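Long-range contacts in cellulosomal scaffoldin (Acetivibrio cellulolyticus, PDB 4WI0), which forms the C-terminal X-module and dockerin of a scaffoldin that docks onto a type II cohesin in cellulosome assembly, the whole protein probably being also a cellulase: residues G1-N9 against T39-V50; M89-G97 against I104-I112. The protein carries 1 engineered substitution. All blocks are in the same frame, centred on the assembly; numbering follows the deposited sequence.

Contact 1. Residues G1-N9 against T39-V50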
loop_
_atom_site.group_PDB
_atom_site.type_symbol
_atom_site.label_atom_id
_atom_site.label_comp_id
_atom_site.label_asym_id
_atom_site.label_seq_id
_atom_site.Cartn_x
_atom_site.Cartn_y
_atom_site.Cartn_z
ATOM N N GLY B 1 -34.041 12.140 25.503
ATOM C CA GLY B 1 -34.378 13.032 24.358
ATOM C C GLY B 1 -34.432 12.302 23.027
ATOM O O GLY B 1 -35.422 11.645 22.711
ATOM N N THR B 2 -33.354 12.405 22.255
ATOM C CA THR B 2 -33.325 11.899 20.886
ATOM C C THR B 2 -32.209 10.878 20.681
ATOM O O THR B 2 -31.310 10.745 21.509
ATOM C CB THR B 2 -33.129 13.049 19.869
ATOM O OG1 THR B 2 -31.784 13.538 19.932
ATOM C CG2 THR B 2 -34.100 14.199 20.146
ATOM N N THR B 3 -32.284 10.160 19.563
ATOM C CA THR B 3 -31.239 9.232 19.159
ATOM C C THR B 3 -30.476 9.793 17.963
ATOM O O THR B 3 -31.074 10.105 16.930
ATOM C CB THR B 3 -31.827 7.863 18.767
ATOM O OG1 THR B 3 -32.626 7.358 19.842
ATOM C CG2 THR B 3 -30.719 6.866 18.457
ATOM N N VAL B 4 -29.158 9.917 18.106
ATOM C CA VAL B 4 -28.278 10.266 16.995
ATOM C C VAL B 4 -27.595 8.971 16.518
ATOM O O VAL B 4 -26.949 8.288 17.308
ATOM C CB VAL B 4 -27.239 11.331 17.418
ATOM C CG1 VAL B 4 -26.354 11.733 16.250
ATOM C CG2 VAL B 4 -27.935 12.561 17.977
ATOM N N SER B 5 -27.764 8.635 15.240
ATOM C CA SER B 5 -27.186 7.416 14.661
ATOM C C SER B 5 -26.468 7.663 13.321
ATOM O O SER B 5 -26.541 8.750 12.746
ATOM C CB SER B 5 -28.293 6.371 14.473
ATOM O OG SER B 5 -29.293 6.855 13.592
ATOM N N GLY B 6 -25.780 6.644 12.820
ATOM C CA GLY B 6 -25.127 6.728 11.516
ATOM C C GLY B 6 -24.123 5.625 11.239
ATOM O O GLY B 6 -24.026 4.653 11.993
ATOM N N TYR B 7 -23.379 5.793 10.150
ATOM C CA TYR B 7 -22.394 4.813 9.696
ATOM C C TYR B 7 -21.025 5.450 9.462
ATOM O O TYR B 7 -20.931 6.505 8.845
ATOM C CB TYR B 7 -22.879 4.162 8.398
ATOM C CG TYR B 7 -24.026 3.219 8.614
ATOM C CD1 TYR B 7 -25.338 3.685 8.656
ATOM C CD2 TYR B 7 -23.806 1.857 8.807
ATOM C CE1 TYR B 7 -26.400 2.815 8.865
ATOM C CE2 TYR B 7 -24.862 0.985 9.018
ATOM C CZ TYR B 7 -26.153 1.471 9.044
ATOM O OH TYR B 7 -27.206 0.603 9.259
ATOM N N ILE B 8 -19.983 4.805 9.981
ATOM C CA ILE B 8 -18.592 5.183 9.738
ATOM C C ILE B 8 -17.948 4.049 8.924
ATOM O O ILE B 8 -18.149 2.880 9.247
ATOM C CB ILE B 8 -17.787 5.343 11.063
ATOM C CG1 ILE B 8 -18.526 6.199 12.111
ATOM C CG2 ILE B 8 -16.392 5.886 10.787
ATOM C CD1 ILE B 8 -18.663 7.669 11.788
ATOM N N ASN B 9 -17.193 4.399 7.878
ATOM C CA ASN B 9 -16.400 3.449 7.089
ATOM C C ASN B 9 -14.966 3.980 6.943
ATOM O O ASN B 9 -14.773 5.181 6.799
ATOM C CB ASN B 9 -16.959 3.330 5.663
ATOM C CG ASN B 9 -18.092 2.321 5.505
ATOM O OD1 ASN B 9 -18.474 2.041 4.371
ATOM N ND2 ASN B 9 -18.652 1.797 6.594
ATOM N N THR B 39 -18.690 2.069 16.959
ATOM C CA THR B 39 -19.329 1.439 15.810
ATOM C C THR B 39 -19.230 -0.091 15.907
ATOM O O THR B 39 -18.237 -0.613 16.411
ATOM C CB THR B 39 -18.730 1.898 14.464
ATOM O OG1 THR B 39 -17.320 1.641 14.440
ATOM C CG2 THR B 39 -18.997 3.384 14.222
ATOM N N ASP B 40 -20.267 -0.783 15.428
ATOM C CA ASP B 40 -20.253 -2.249 15.324
ATOM C C ASP B 40 -19.553 -2.699 14.040
ATOM O O ASP B 40 -18.943 -1.882 13.344
ATOM C CB ASP B 40 -21.685 -2.819 15.414
ATOM C CG ASP B 40 -22.608 -2.318 14.305
ATOM O OD1 ASP B 40 -22.142 -1.941 13.202
ATOM O OD2 ASP B 40 -23.828 -2.302 14.549
ATOM N N SER B 41 -19.641 -3.993 13.719
ATOM C CA SER B 41 -18.956 -4.538 12.548
ATOM C C SER B 41 -19.549 -4.062 11.218
ATOM O O SER B 41 -18.924 -4.222 10.171
ATOM C CB SER B 41 -18.935 -6.062 12.599
ATOM O OG SER B 41 -20.251 -6.593 12.530
ATOM N N ASN B 42 -20.749 -3.487 11.256
ATOM C CA ASN B 42 -21.341 -2.856 10.083
ATOM C C ASN B 42 -21.006 -1.364 10.007
ATOM O O ASN B 42 -21.491 -0.680 9.116
ATOM C CB ASN B 42 -22.869 -3.020 10.083
ATOM C CG ASN B 42 -23.317 -4.466 10.207
ATOM O OD1 ASN B 42 -24.356 -4.759 10.812
ATOM N ND2 ASN B 42 -22.553 -5.378 9.627
ATOM N N GLY B 43 -20.194 -0.868 10.940
ATOM C CA GLY B 43 -19.858 0.552 11.017
ATOM C C GLY B 43 -20.944 1.410 11.636
ATOM O O GLY B 43 -20.870 2.639 11.587
ATOM N N TYR B 44 -21.947 0.771 12.235
ATOM C CA TYR B 44 -23.113 1.480 12.756
ATOM C C TYR B 44 -22.938 1.918 14.209
ATOM O O TYR B 44 -22.484 1.145 15.040
ATOM C CB TYR B 44 -24.349 0.586 12.641
ATOM C CG TYR B 44 -25.602 1.224 13.172
ATOM C CD1 TYR B 44 -26.226 2.257 12.476
ATOM C CD2 TYR B 44 -26.164 0.797 14.364
ATOM C CE1 TYR B 44 -27.377 2.852 12.963
ATOM C CE2 TYR B 44 -27.319 1.381 14.857
ATOM C CZ TYR B 44 -27.921 2.406 14.154
ATOM O OH TYR B 44 -29.058 2.982 14.654
ATOM N N PHE B 45 -23.324 3.156 14.515
ATOM C CA PHE B 45 -23.334 3.646 15.896
ATOM C C PHE B 45 -24.692 4.234 16.266
ATOM O O PHE B 45 -25.430 4.717 15.395
ATOM C CB PHE B 45 -22.265 4.718 16.116
ATOM C CG PHE B 45 -22.519 5.993 15.364
ATOM C CD1 PHE B 45 -22.083 6.137 14.056
ATOM C CD2 PHE B 45 -23.184 7.051 15.967
ATOM C CE1 PHE B 45 -22.316 7.308 13.355
ATOM C CE2 PHE B 45 -23.415 8.229 15.273
ATOM C CZ PHE B 45 -22.986 8.354 13.965
ATOM N N GLU B 46 -24.978 4.235 17.567
ATOM C CA GLU B 46 -26.232 4.755 18.092
ATOM C C GLU B 46 -26.006 5.397 19.458
ATOM O O GLU B 46 -25.528 4.744 20.373
ATOM C CB GLU B 46 -27.231 3.611 18.221
ATOM C CG GLU B 46 -28.675 4.012 18.078
ATOM C CD GLU B 46 -29.577 2.810 18.181
ATOM O OE1 GLU B 46 -29.924 2.245 17.130
ATOM O OE2 GLU B 46 -29.894 2.415 19.317
ATOM N N ILE B 47 -26.343 6.674 19.588
ATOM C CA ILE B 47 -26.241 7.370 20.868
ATOM C C ILE B 47 -27.629 7.851 21.292
ATOM O O ILE B 47 -28.258 8.645 20.591
ATOM C CB ILE B 47 -25.276 8.569 20.795
ATOM C CG1 ILE B 47 -23.919 8.138 20.226
ATOM C CG2 ILE B 47 -25.104 9.182 22.182
ATOM C CD1 ILE B 47 -23.046 9.278 19.732
ATOM N N LYS B 48 -28.086 7.383 22.448
ATOM C CA LYS B 48 -29.436 7.651 22.923
ATOM C C LYS B 48 -29.455 8.796 23.924
ATOM O O LYS B 48 -28.410 9.211 24.413
ATOM C CB LYS B 48 -30.005 6.399 23.588
ATOM C CG LYS B 48 -30.082 5.190 22.666
ATOM C CD LYS B 48 -30.494 3.940 23.426
ATOM C CE LYS B 48 -30.635 2.752 22.489
ATOM N NZ LYS B 48 -30.974 1.499 23.221
ATOM N N ASP B 49 -30.659 9.286 24.220
ATOM C CA ASP B 49 -30.890 10.321 25.243
ATOM C C ASP B 49 -30.114 11.615 24.997
ATOM O O ASP B 49 -29.675 12.274 25.941
ATOM C CB ASP B 49 -30.573 9.787 26.651
ATOM C CG ASP B 49 -31.413 8.573 27.032
ATOM O OD1 ASP B 49 -32.558 8.435 26.549
ATOM O OD2 ASP B 49 -30.921 7.756 27.839
ATOM N N VAL B 50 -29.951 11.983 23.731
ATOM C CA VAL B 50 -29.232 13.210 23.391
ATOM C C VAL B 50 -30.202 14.384 23.477
ATOM O O VAL B 50 -31.311 14.325 22.937
ATOM C CB VAL B 50 -28.603 13.148 21.988
ATOM C CG1 VAL B 50 -27.882 14.449 21.662
ATOM C CG2 VAL B 50 -27.642 11.974 21.886
HETATM O O HOH W 1 -33.309 8.394 22.374
HETATM O O HOH W 2 -30.137 5.059 12.121
#
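Val50 O is gripped twice by Thr2. Thr2 N reaches Val50 O at 2.9 Å. The hydroxyl OG1 of Thr2 adds a bond of 3.1 Å to Val50 O, from above the carbonyl plane. OG1 can do this because it stands between its own backbone N and carbonyl carbon (chi1 72°). Thr2 is opposed by two residues, Asp49 and Val50, in a G1 beta bulge of an otherwise regular antiparallel pair. Paired backbone bonds then join Val4 to Ile47 and Gly6 to Phe45, and Ile8 N closes the row on Gly43 O at 2.8 Å. Phe45 lays a ring face over the bare backbone of Gly6, with Gly6 N 3.5 Å from Phe45 CZ. Ile8 CD1 meets the same ring at CE1. On the other face of the sheet Tyr44 CD1 lies over one face of the Tyr7 ring, 3.5 Å from Tyr7 CZ, with the ring planes at 51°. Tyr44 OH donates to the anti lone pair of Glu46 OE1. Strand 2-10 is the middle strand of its sheet, between 44-50 and 78-89. Val4, Phe45, Ile47 and Val50 pack onto strand 27-31 of the second sheet.

Contact 2. Residues M89-G97 against I104-I112. With CA (calcium ion), chain C.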
loop_
_atom_site.group_PDB
_atom_site.type_symbol
_atom_site.label_atom_id
_atom_site.label_comp_id
_atom_site.label_asym_id
_atom_site.label_seq_id
_atom_site.Cartn_x
_atom_site.Cartn_y
_atom_site.Cartn_z
ATOM N N MET B 89 -13.418 7.803 7.283
ATOM C CA MET B 89 -12.281 8.104 8.161
ATOM C C MET B 89 -10.966 7.695 7.480
ATOM O O MET B 89 -10.879 6.611 6.874
ATOM C CB MET B 89 -12.423 7.374 9.494
ATOM C CG MET B 89 -13.546 7.905 10.378
ATOM S SD MET B 89 -13.198 9.566 11.002
ATOM C CE MET B 89 -11.904 9.163 12.166
ATOM N N TRP B 90 -9.948 8.557 7.578
ATOM C CA TRP B 90 -8.673 8.325 6.867
ATOM C C TRP B 90 -7.625 7.652 7.753
ATOM O O TRP B 90 -7.156 8.235 8.746
ATOM C CB TRP B 90 -8.101 9.634 6.315
ATOM C CG TRP B 90 -9.059 10.421 5.456
ATOM C CD1 TRP B 90 -10.199 9.962 4.859
ATOM C CD2 TRP B 90 -8.936 11.797 5.084
ATOM N NE1 TRP B 90 -10.795 10.972 4.147
ATOM C CE2 TRP B 90 -10.041 12.109 4.269
ATOM C CE3 TRP B 90 -7.999 12.799 5.365
ATOM C CZ2 TRP B 90 -10.236 13.379 3.728
ATOM C CZ3 TRP B 90 -8.192 14.062 4.829
ATOM C CH2 TRP B 90 -9.301 14.341 4.020
ATOM N N ALA B 91 -7.267 6.419 7.402
ATOM C CA ALA B 91 -6.226 5.686 8.108
ATOM C C ALA B 91 -4.850 6.288 7.826
ATOM O O ALA B 91 -4.619 6.859 6.766
ATOM C CB ALA B 91 -6.228 4.226 7.682
ATOM N N GLY B 92 -3.939 6.141 8.776
ATOM C CA GLY B 92 -2.539 6.504 8.552
ATOM C C GLY B 92 -1.994 7.707 9.301
ATOM O O GLY B 92 -0.911 8.159 8.966
ATOM N N ASP B 93 -2.731 8.249 10.274
ATOM C CA ASP B 93 -2.106 9.073 11.320
ATOM C C ASP B 93 -1.732 8.137 12.468
ATOM O O ASP B 93 -2.549 7.846 13.350
ATOM C CB ASP B 93 -3.009 10.208 11.811
ATOM C CG ASP B 93 -2.316 11.088 12.843
ATOM O OD1 ASP B 93 -1.072 11.064 12.871
ATOM O OD2 ASP B 93 -2.996 11.794 13.634
ATOM N N MET B 94 -0.484 7.681 12.445
ATOM C CA MET B 94 -0.023 6.563 13.257
ATOM C C MET B 94 0.431 7.000 14.646
ATOM O O MET B 94 0.975 8.091 14.814
ATOM C CB MET B 94 1.153 5.871 12.557
ATOM C CG MET B 94 0.895 5.480 11.111
ATOM S SD MET B 94 -0.511 4.372 10.915
ATOM C CE MET B 94 0.153 2.903 11.680
ATOM N N ALA B 95 0.220 6.128 15.632
ATOM C CA ALA B 95 0.772 6.322 16.971
ATOM C C ALA B 95 2.289 6.116 16.959
ATOM O O ALA B 95 2.778 4.992 16.817
ATOM C CB ALA B 95 0.109 5.386 17.970
ATOM N N ILE B 96 3.019 7.223 17.096
ATOM C CA ILE B 96 4.480 7.232 17.088
ATOM C C ILE B 96 4.923 7.909 18.376
ATOM O O ILE B 96 4.542 9.052 18.646
ATOM C CB ILE B 96 5.044 8.012 15.880
ATOM C CG1 ILE B 96 4.487 7.451 14.566
ATOM C CG2 ILE B 96 6.570 7.949 15.867
ATOM C CD1 ILE B 96 4.715 8.350 13.368
ATOM N N GLY B 97 5.721 7.203 19.172
ATOM C CA GLY B 97 6.066 7.661 20.516
ATOM C C GLY B 97 4.856 7.658 21.434
ATOM O O GLY B 97 4.775 8.465 22.360
ATOM N N ILE B 104 -1.085 13.425 8.432
ATOM C CA ILE B 104 -0.653 12.251 7.679
ATOM C C ILE B 104 0.518 12.679 6.805
ATOM O O ILE B 104 0.334 13.440 5.864
ATOM C CB ILE B 104 -1.795 11.694 6.817
ATOM C CG1 ILE B 104 -2.898 11.152 7.725
ATOM C CG2 ILE B 104 -1.282 10.605 5.881
ATOM C CD1 ILE B 104 -4.139 10.692 6.990
ATOM N N ASN B 105 1.720 12.214 7.129
ATOM C CA ASN B 105 2.922 12.632 6.403
ATOM C C ASN B 105 3.953 11.500 6.284
ATOM O O ASN B 105 3.601 10.325 6.443
ATOM C CB ASN B 105 3.496 13.912 7.041
ATOM C CG ASN B 105 3.783 13.765 8.524
ATOM O OD1 ASN B 105 4.149 12.696 9.004
ATOM N ND2 ASN B 105 3.638 14.868 9.261
ATOM N N LEU B 106 5.206 11.840 5.983
ATOM C CA LEU B 106 6.250 10.839 5.761
ATOM C C LEU B 106 6.516 9.964 6.990
ATOM O O LEU B 106 6.779 8.767 6.853
ATOM C CB LEU B 106 7.553 11.514 5.315
ATOM C CG LEU B 106 8.721 10.625 4.887
ATOM C CD1 LEU B 106 8.382 9.826 3.631
ATOM C CD2 LEU B 106 9.972 11.453 4.658
ATOM N N GLU B 107 6.442 10.556 8.182
ATOM C CA GLU B 107 6.726 9.821 9.420
ATOM C C GLU B 107 5.754 8.662 9.609
ATOM O O GLU B 107 6.133 7.600 10.102
ATOM C CB GLU B 107 6.685 10.741 10.644
ATOM C CG GLU B 107 7.980 11.493 10.907
ATOM C CD GLU B 107 8.431 12.327 9.725
ATOM O OE1 GLU B 107 7.692 13.263 9.336
ATOM O OE2 GLU B 107 9.518 12.041 9.180
ATOM N N ASP B 108 4.507 8.884 9.212
ATOM C CA ASP B 108 3.477 7.848 9.256
ATOM C C ASP B 108 3.809 6.719 8.296
ATOM O O ASP B 108 3.686 5.544 8.649
ATOM C CB ASP B 108 2.123 8.441 8.918
ATOM C CG ASP B 108 1.688 9.475 9.924
ATOM O OD1 ASP B 108 1.453 9.104 11.089
ATOM O OD2 ASP B 108 1.595 10.664 9.570
ATOM N N ILE B 109 4.253 7.084 7.094
ATOM C CA ILE B 109 4.722 6.098 6.112
ATOM C C ILE B 109 5.930 5.338 6.644
ATOM O O ILE B 109 5.984 4.116 6.541
ATOM C CB ILE B 109 5.074 6.744 4.749
ATOM C CG1 ILE B 109 3.793 7.270 4.087
ATOM C CG2 ILE B 109 5.790 5.733 3.846
ATOM C CD1 ILE B 109 3.935 7.719 2.647
ATOM N N LEU B 110 6.902 6.055 7.208
ATOM C CA LEU B 110 8.102 5.400 7.729
ATOM C C LEU B 110 7.784 4.442 8.873
ATOM O O LEU B 110 8.438 3.408 9.020
ATOM C CB LEU B 110 9.158 6.422 8.152
ATOM C CG LEU B 110 9.741 7.220 6.988
ATOM C CD1 LEU B 110 10.584 8.377 7.501
ATOM C CD2 LEU B 110 10.558 6.320 6.067
ATOM N N GLU B 111 6.762 4.767 9.658
ATOM C CA GLU B 111 6.355 3.914 10.759
ATOM C C GLU B 111 5.886 2.542 10.249
ATOM O O GLU B 111 6.232 1.514 10.829
ATOM C CB GLU B 111 5.254 4.598 11.580
ATOM C CG GLU B 111 4.921 3.921 12.904
ATOM C CD GLU B 111 6.092 3.859 13.871
ATOM O OE1 GLU B 111 7.036 4.676 13.770
ATOM O OE2 GLU B 111 6.066 2.981 14.751
ATOM N N ILE B 112 5.104 2.541 9.173
ATOM C CA ILE B 112 4.634 1.303 8.542
ATOM C C ILE B 112 5.807 0.522 7.928
ATOM O O ILE B 112 5.879 -0.706 8.032
ATOM C CB ILE B 112 3.557 1.601 7.470
ATOM C CG1 ILE B 112 2.294 2.159 8.140
ATOM C CG2 ILE B 112 3.210 0.346 6.677
ATOM C CD1 ILE B 112 1.390 2.932 7.211
HETATM CA CA CA C . 0.969 11.484 11.820
HETATM O O HOH W 3 1.685 10.620 13.995
HETATM O O HOH W 4 3.266 12.099 11.627
#
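The 89-97 segment is an irregular connection that passes the start of helix 106-112. Its backbone comes nearest at Asp93, whose CA is 5.0 Å from the CA of Ile104. At the backbone angles of Gly92 a side chain would jam against the preceding carbonyl, so the turn calls for glycine. Gly92 O lies against the CB of Asp108. One hydrogen bond crosses directly, from backbone to side chain: Met94 N gives a nearly straight bond (167°) of 2.8 Å to Asp108 OD1, from above the carboxylate plane. The helix opens with Asn105 as N-cap, in a capping box with Asp108. Asn105 N binds Asp108 OD2 on its anti lone pair, and Asn105 OD1 accepts a weak capping bond from Glu107 N.

The calcium ion joins the two segments. Asp108 OD1 and Asp108 OD2 both bind the calcium ion. Asp93 OD1 binds the calcium ion at 2.3 Å, with its carboxylate plane turned 89° from that of Asp108. The other oxygen of Asp93, OD2, bonds to Gly102 N. Two waters, Asp101 and Ala103 complete the site. Beside it lie a few apolar contacts. Ile104 CD1 meets Trp90 CB, and Met94 CE touches Ile112 CG1 at 4.2 Å. Ile96 and Glu111 lie alongside each other and run opposite ways, while Glu111 OE1 pairs with Lys114.

This is a calcium-binding loop of the dockerin, a domain of EF-hand type. Both Asp108 oxygens serve the metal and also accept a backbone N-H. The ion probably offsets the crowding of carboxylates, and these bonds fix the turn of Asp108, so metal binding and the helix start depend on the same side chain.

Contact 1 pairs two strands, whereas contact 2 joins a loop to a helix through a metal. Their centres are about 27 Å apart, on opposite sides of the chain's centre, and both are partly buried. Contact 1 has a buried apolar face and a more exposed face carrying tyrosines and charged groups. In contact 2 the buried part itself includes carboxylates, which calcium and backbone N-H groups satisfy. The two still meet at one point: Asn9 O lies 3.0 Å from Met89 N, a probable hydrogen bond, and Ile8 packs on Met89. Strand 78-89 borders strand 2-10, and the chain continues from its end at Met89 into the calcium-binding segment of contact 2.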